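Local coordinates for esterase E25 (Uncultured bacterium, PDB 4Q05), which probably hydrolyses carboxylic esters, as a dimeric alpha/beta-hydrolase-fold esterase of the GTSAG motif subfamily of the bacterial hormone-sensitive lipase family, at residues Asp238-Gly243 and Pro283-Leu288; Gly243-Ile248 and Leu304-Val309. One frame throughout, in Å; residues are numbered along the deposited sequence.

Contact 1: Asp238-Gly243 and Pro283-Leu288; sequences DMSKTG and PLYGDL
An Asx turn at Asp238, in the loop that follows strand 229-235 of the alpha/beta hydrolase sheet, meets Tyr285 at the end of the short 3-10 turn 283-285. With CG anti to the backbone N (chi1 -177°), Asp238 brings its carboxylate up to the phenol of Tyr285, the carboxylate and ring planes standing 79° apart. Tyr285 OH and Asp238 OD2 are 2.6 Å apart, in a weak hydrogen bond; the same OD2 forms a salt bridge with Arg310 of helix 305-317. OD1 serves its own loop instead. Asp238 OD1 accepts from Ser240 N at 3.0 Å on its anti side, closing the turn, and from Ser240 OG at 2.6 Å on its syn side, both donors somewhat out of the carboxylate plane. Nearer the backbone, Asp238 CB lies 4.1 Å from Leu284 CD2, and Leu284 also packs against Arg310. Were Asp238 replaced by an alanine, Arg310 would probably lose this counter-charge, both Ser240 donors their acceptor, and the Tyr285 hydroxyl one weak partner. Each carboxylate oxygen thus has its own task, OD1 shaping the loop and OD2 tying it to a tyrosine and an arginine, and the buried negative charge is probably balanced chiefly by Arg310.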
loop_
_atom_site.group_PDB
_atom_site.type_symbol
_atom_site.label_atom_id
_atom_site.label_comp_id
_atom_site.label_asym_id
_atom_site.label_seq_id
_atom_site.Cartn_x
_atom_site.Cartn_y
_atom_site.Cartn_z
ATOM N N ASP A 238 -3.846 2.652 -15.113
ATOM C CA ASP A 238 -4.895 3.584 -15.550
ATOM C C ASP A 238 -4.244 4.886 -15.962
ATOM O O ASP A 238 -3.759 5.634 -15.113
ATOM C CB ASP A 238 -5.894 3.842 -14.415
ATOM C CG ASP A 238 -7.043 4.752 -14.829
ATOM O OD1 ASP A 238 -6.995 5.337 -15.939
ATOM O OD2 ASP A 238 -7.997 4.887 -14.026
ATOM N N MET A 239 -4.217 5.158 -17.266
ATOM C CA MET A 239 -3.527 6.353 -17.752
ATOM C C MET A 239 -4.451 7.532 -18.040
ATOM O O MET A 239 -4.000 8.551 -18.542
ATOM C CB MET A 239 -2.660 6.043 -18.971
ATOM C CG MET A 239 -1.620 4.934 -18.728
ATOM S SD MET A 239 -0.669 5.147 -17.193
ATOM C CE MET A 239 0.014 6.797 -17.407
ATOM N N SER A 240 -5.742 7.394 -17.744
ATOM C CA SER A 240 -6.585 8.574 -17.634
ATOM C C SER A 240 -6.128 9.241 -16.358
ATOM O O SER A 240 -5.423 8.623 -15.562
ATOM C CB SER A 240 -8.072 8.208 -17.544
ATOM O OG SER A 240 -8.359 7.514 -16.344
ATOM N N LYS A 241 -6.519 10.490 -16.142
ATOM C CA LYS A 241 -6.124 11.154 -14.922
ATOM C C LYS A 241 -7.104 10.776 -13.821
ATOM O O LYS A 241 -7.815 11.617 -13.262
ATOM C CB LYS A 241 -6.015 12.667 -15.102
ATOM C CG LYS A 241 -5.100 13.301 -14.064
ATOM C CD LYS A 241 -4.950 14.793 -14.256
ATOM C CE LYS A 241 -4.092 15.389 -13.137
ATOM N NZ LYS A 241 -3.980 16.869 -13.278
ATOM N N THR A 242 -7.134 9.483 -13.529
ATOM C CA THR A 242 -7.992 8.958 -12.491
ATOM C C THR A 242 -7.091 8.262 -11.492
ATOM O O THR A 242 -6.333 7.370 -11.862
ATOM C CB THR A 242 -8.977 7.936 -13.060
ATOM O OG1 THR A 242 -9.664 8.507 -14.181
ATOM C CG2 THR A 242 -9.984 7.494 -11.988
ATOM N N GLY A 243 -7.167 8.690 -10.237
ATOM C CA GLY A 243 -6.337 8.145 -9.184
ATOM C C GLY A 243 -5.892 9.258 -8.257
ATOM O O GLY A 243 -5.285 10.233 -8.701
ATOM N N PRO A 283 -5.343 -0.962 -18.851
ATOM C CA PRO A 283 -5.766 -2.347 -18.632
ATOM C C PRO A 283 -6.461 -2.592 -17.282
ATOM O O PRO A 283 -7.128 -3.617 -17.143
ATOM C CB PRO A 283 -4.450 -3.138 -18.694
ATOM C CG PRO A 283 -3.488 -2.275 -19.366
ATOM C CD PRO A 283 -3.907 -0.850 -19.159
ATOM N N LEU A 284 -6.291 -1.696 -16.314
ATOM C CA LEU A 284 -7.006 -1.803 -15.041
ATOM C C LEU A 284 -8.511 -1.935 -15.287
ATOM O O LEU A 284 -9.226 -2.575 -14.512
ATOM C CB LEU A 284 -6.746 -0.570 -14.173
ATOM C CG LEU A 284 -7.511 -0.498 -12.850
ATOM C CD1 LEU A 284 -7.243 -1.764 -12.015
ATOM C CD2 LEU A 284 -7.116 0.745 -12.081
ATOM N N TYR A 285 -8.989 -1.313 -16.362
ATOM C CA TYR A 285 -10.413 -1.342 -16.691
ATOM C C TYR A 285 -10.851 -2.657 -17.300
ATOM O O TYR A 285 -12.049 -2.924 -17.423
ATOM C CB TYR A 285 -10.794 -0.172 -17.607
ATOM C CG TYR A 285 -10.716 1.124 -16.864
ATOM C CD1 TYR A 285 -11.656 1.433 -15.898
ATOM C CD2 TYR A 285 -9.678 2.013 -17.081
ATOM C CE1 TYR A 285 -11.582 2.597 -15.187
ATOM C CE2 TYR A 285 -9.589 3.188 -16.369
ATOM C CZ TYR A 285 -10.545 3.473 -15.426
ATOM O OH TYR A 285 -10.474 4.632 -14.705
ATOM N N GLY A 286 -9.886 -3.479 -17.685
ATOM C CA GLY A 286 -10.218 -4.772 -18.252
ATOM C C GLY A 286 -10.403 -5.801 -17.155
ATOM O O GLY A 286 -10.254 -5.500 -15.964
ATOM N N ASP A 287 -10.707 -7.025 -17.563
ATOM C CA ASP A 287 -10.922 -8.133 -16.644
ATOM C C ASP A 287 -9.589 -8.633 -16.106
ATOM O O ASP A 287 -8.649 -8.829 -16.867
ATOM C CB ASP A 287 -11.621 -9.277 -17.379
ATOM C CG ASP A 287 -12.288 -10.274 -16.431
ATOM O OD1 ASP A 287 -12.008 -10.255 -15.209
ATOM O OD2 ASP A 287 -13.099 -11.085 -16.925
ATOM N N LEU A 288 -9.512 -8.846 -14.794
ATOM C CA LEU A 288 -8.292 -9.357 -14.176
ATOM C C LEU A 288 -8.471 -10.764 -13.610
ATOM O O LEU A 288 -7.545 -11.328 -13.028
ATOM C CB LEU A 288 -7.808 -8.403 -13.079
ATOM C CG LEU A 288 -7.526 -6.974 -13.551
ATOM C CD1 LEU A 288 -6.913 -6.139 -12.429
ATOM C CD2 LEU A 288 -6.602 -6.997 -14.746
#

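Contact 2: Gly243-Ile248 and Leu304-Val309; sequences GDSYYI and LLSATV
Ser306 OG is held from two subunits: the backbone N of Ser245 donates to it over 2.8 Å, nearly straight, and Glu328 OE1 of the second subunit is a further hydrogen-bond partner. The exchange is returned, for Ser306 N donates to Ser245 OG, also over 2.8 Å, at 167°. Each serine therefore uses its backbone N-H on the other's hydroxyl oxygen, and Ser245 OG has Leu303 O as another partner. Ser245 reaches this place because its OG sits between the backbone N and the carbonyl carbon (chi1 59°), over the start of the facing helix. That helix, 305-317, has Leu304 at its N-cap position, and N-H groups in a first turn lack acceptors within their own helix; Ser245 OG supplies one from outside. Helix 244-248 runs almost antiparallel to segment 305-309, at 163°, with the axes 8.4 Å apart. Glycine at 243 permits the closeness: a beta carbon there would run into Ser306 CB and also into the carbonyl oxygen of Thr242. Alongside the serines, Leu305 CB touches Ser245 CB at 3.8 Å. At the N-cap, Leu304 brings its CD2 methyl to the hydroxyl end of Tyr246, lying 3.6 Å from CE1 and 3.5 Å from OH, the two side chains crossing at a slant. Tyr246 OH itself bonds to Asp238 O, and its ring meets Tyr259 edge-to-face. Beyond the serine pair the dimer partner closes in: Asp244 OD2 makes a salt bridge with Arg301 and a hydrogen bond with Thr300, and Asp244 N bonds to Glu328, all three residues belonging to the second subunit.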
loop_
_atom_site.group_PDB
_atom_site.type_symbol
_atom_site.label_atom_id
_atom_site.label_comp_id
_atom_site.label_asym_id
_atom_site.label_seq_id
_atom_site.Cartn_x
_atom_site.Cartn_y
_atom_site.Cartn_z
ATOM N N GLY A 243 -7.167 8.690 -10.237
ATOM C CA GLY A 243 -6.337 8.145 -9.184
ATOM C C GLY A 243 -5.892 9.258 -8.257
ATOM O O GLY A 243 -5.285 10.233 -8.701
ATOM N N ASP A 244 -6.222 9.123 -6.974
ATOM C CA ASP A 244 -5.834 10.094 -5.957
ATOM C C ASP A 244 -4.390 10.567 -6.124
ATOM O O ASP A 244 -4.105 11.762 -6.049
ATOM C CB ASP A 244 -5.995 9.483 -4.561
ATOM C CG ASP A 244 -7.382 9.706 -3.971
ATOM O OD1 ASP A 244 -8.243 10.298 -4.649
ATOM O OD2 ASP A 244 -7.606 9.282 -2.817
ATOM N N SER A 245 -3.476 9.626 -6.332
ATOM C CA SER A 245 -2.060 9.971 -6.328
ATOM C C SER A 245 -1.687 10.936 -7.453
ATOM O O SER A 245 -0.751 11.719 -7.312
ATOM C CB SER A 245 -1.175 8.713 -6.357
ATOM O OG SER A 245 -1.426 7.897 -7.503
ATOM N N TYR A 246 -2.398 10.874 -8.572
ATOM C CA TYR A 246 -2.187 11.872 -9.629
ATOM C C TYR A 246 -2.359 13.284 -9.073
ATOM O O TYR A 246 -1.719 14.224 -9.524
ATOM C CB TYR A 246 -3.185 11.670 -10.769
ATOM C CG TYR A 246 -2.830 10.587 -11.757
ATOM C CD1 TYR A 246 -1.539 10.467 -12.255
ATOM C CD2 TYR A 246 -3.793 9.701 -12.212
ATOM C CE1 TYR A 246 -1.217 9.486 -13.195
ATOM C CE2 TYR A 246 -3.484 8.716 -13.146
ATOM C CZ TYR A 246 -2.191 8.623 -13.629
ATOM O OH TYR A 246 -1.876 7.655 -14.541
ATOM N N TYR A 247 -3.247 13.430 -8.096
ATOM C CA TYR A 247 -3.564 14.750 -7.556
ATOM C C TYR A 247 -2.793 15.011 -6.273
ATOM O O TYR A 247 -2.139 16.044 -6.124
ATOM C CB TYR A 247 -5.079 14.884 -7.356
ATOM C CG TYR A 247 -5.832 14.691 -8.660
ATOM C CD1 TYR A 247 -6.097 15.765 -9.506
ATOM C CD2 TYR A 247 -6.257 13.430 -9.057
ATOM C CE1 TYR A 247 -6.780 15.583 -10.717
ATOM C CE2 TYR A 247 -6.924 13.242 -10.252
ATOM C CZ TYR A 247 -7.186 14.313 -11.078
ATOM O OH TYR A 247 -7.857 14.089 -12.273
ATOM N N ILE A 248 -2.842 14.044 -5.364
ATOM C CA ILE A 248 -2.157 14.167 -4.094
ATOM C C ILE A 248 -0.644 14.251 -4.265
ATOM O O ILE A 248 0.030 15.025 -3.574
ATOM C CB ILE A 248 -2.484 12.972 -3.187
ATOM C CG1 ILE A 248 -3.994 12.918 -2.895
ATOM C CG2 ILE A 248 -1.660 13.044 -1.897
ATOM C CD1 ILE A 248 -4.411 11.768 -1.962
ATOM N N LEU A 304 1.913 7.132 -9.387
ATOM C CA LEU A 304 1.107 5.965 -9.768
ATOM C C LEU A 304 0.777 5.054 -8.581
ATOM O O LEU A 304 0.383 3.894 -8.763
ATOM C CB LEU A 304 1.791 5.137 -10.859
ATOM C CG LEU A 304 2.135 5.917 -12.138
ATOM C CD1 LEU A 304 2.671 4.966 -13.203
ATOM C CD2 LEU A 304 0.900 6.635 -12.646
ATOM N N LEU A 305 0.934 5.574 -7.375
ATOM C CA LEU A 305 0.504 4.836 -6.188
ATOM C C LEU A 305 -0.935 4.320 -6.354
ATOM O O LEU A 305 -1.206 3.144 -6.124
ATOM C CB LEU A 305 0.617 5.722 -4.947
ATOM C CG LEU A 305 -0.048 5.202 -3.674
ATOM C CD1 LEU A 305 0.558 3.865 -3.243
ATOM C CD2 LEU A 305 0.045 6.244 -2.544
ATOM N N SER A 306 -1.852 5.203 -6.762
ATOM C CA SER A 306 -3.255 4.831 -6.937
ATOM C C SER A 306 -3.402 3.752 -8.009
ATOM O O SER A 306 -4.126 2.765 -7.822
ATOM C CB SER A 306 -4.112 6.063 -7.302
ATOM O OG SER A 306 -4.281 6.919 -6.189
ATOM N N ALA A 307 -2.724 3.931 -9.137
ATOM C CA ALA A 307 -2.804 2.937 -10.211
ATOM C C ALA A 307 -2.401 1.576 -9.662
ATOM O O ALA A 307 -2.975 0.536 -10.020
ATOM C CB ALA A 307 -1.890 3.325 -11.395
ATOM N N THR A 308 -1.411 1.589 -8.776
ATOM C CA THR A 308 -0.859 0.351 -8.259
ATOM C C THR A 308 -1.816 -0.339 -7.289
ATOM O O THR A 308 -2.122 -1.529 -7.430
ATOM C CB THR A 308 0.491 0.597 -7.554
ATOM O OG1 THR A 308 1.376 1.259 -8.473
ATOM C CG2 THR A 308 1.106 -0.748 -7.094
ATOM N N VAL A 309 -2.280 0.410 -6.305
ATOM C CA VAL A 309 -3.086 -0.187 -5.250
ATOM C C VAL A 309 -4.481 -0.507 -5.777
ATOM O O VAL A 309 -5.115 -1.456 -5.324
ATOM C CB VAL A 309 -3.151 0.690 -3.978
ATOM C CG1 VAL A 309 -1.735 0.974 -3.463
ATOM C CG2 VAL A 309 -3.914 1.984 -4.219
#

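Both contacts are buried, contact 2 throughout and contact 1 with Tyr285 partly open at its edge; their centres lie 11 Å apart, and they meet at Gly243, where the loop of contact 1 runs into the short helix of contact 2. Helix 305-317 backs both: its first turn forms one half of contact 2, while Arg310 farther along it serves contact 1. Contact 1 joins two loops through a side-chain carboxylate and a phenol; contact 2 joins two helix starts through backbone N-H groups and serine hydroxyls. The Lys241 O to Tyr247 OH distance of 2.7 Å, a probable hydrogen bond, ties them together. The second subunit packs on Thr242 in contact 1 and makes charged and polar bonds to contact 2.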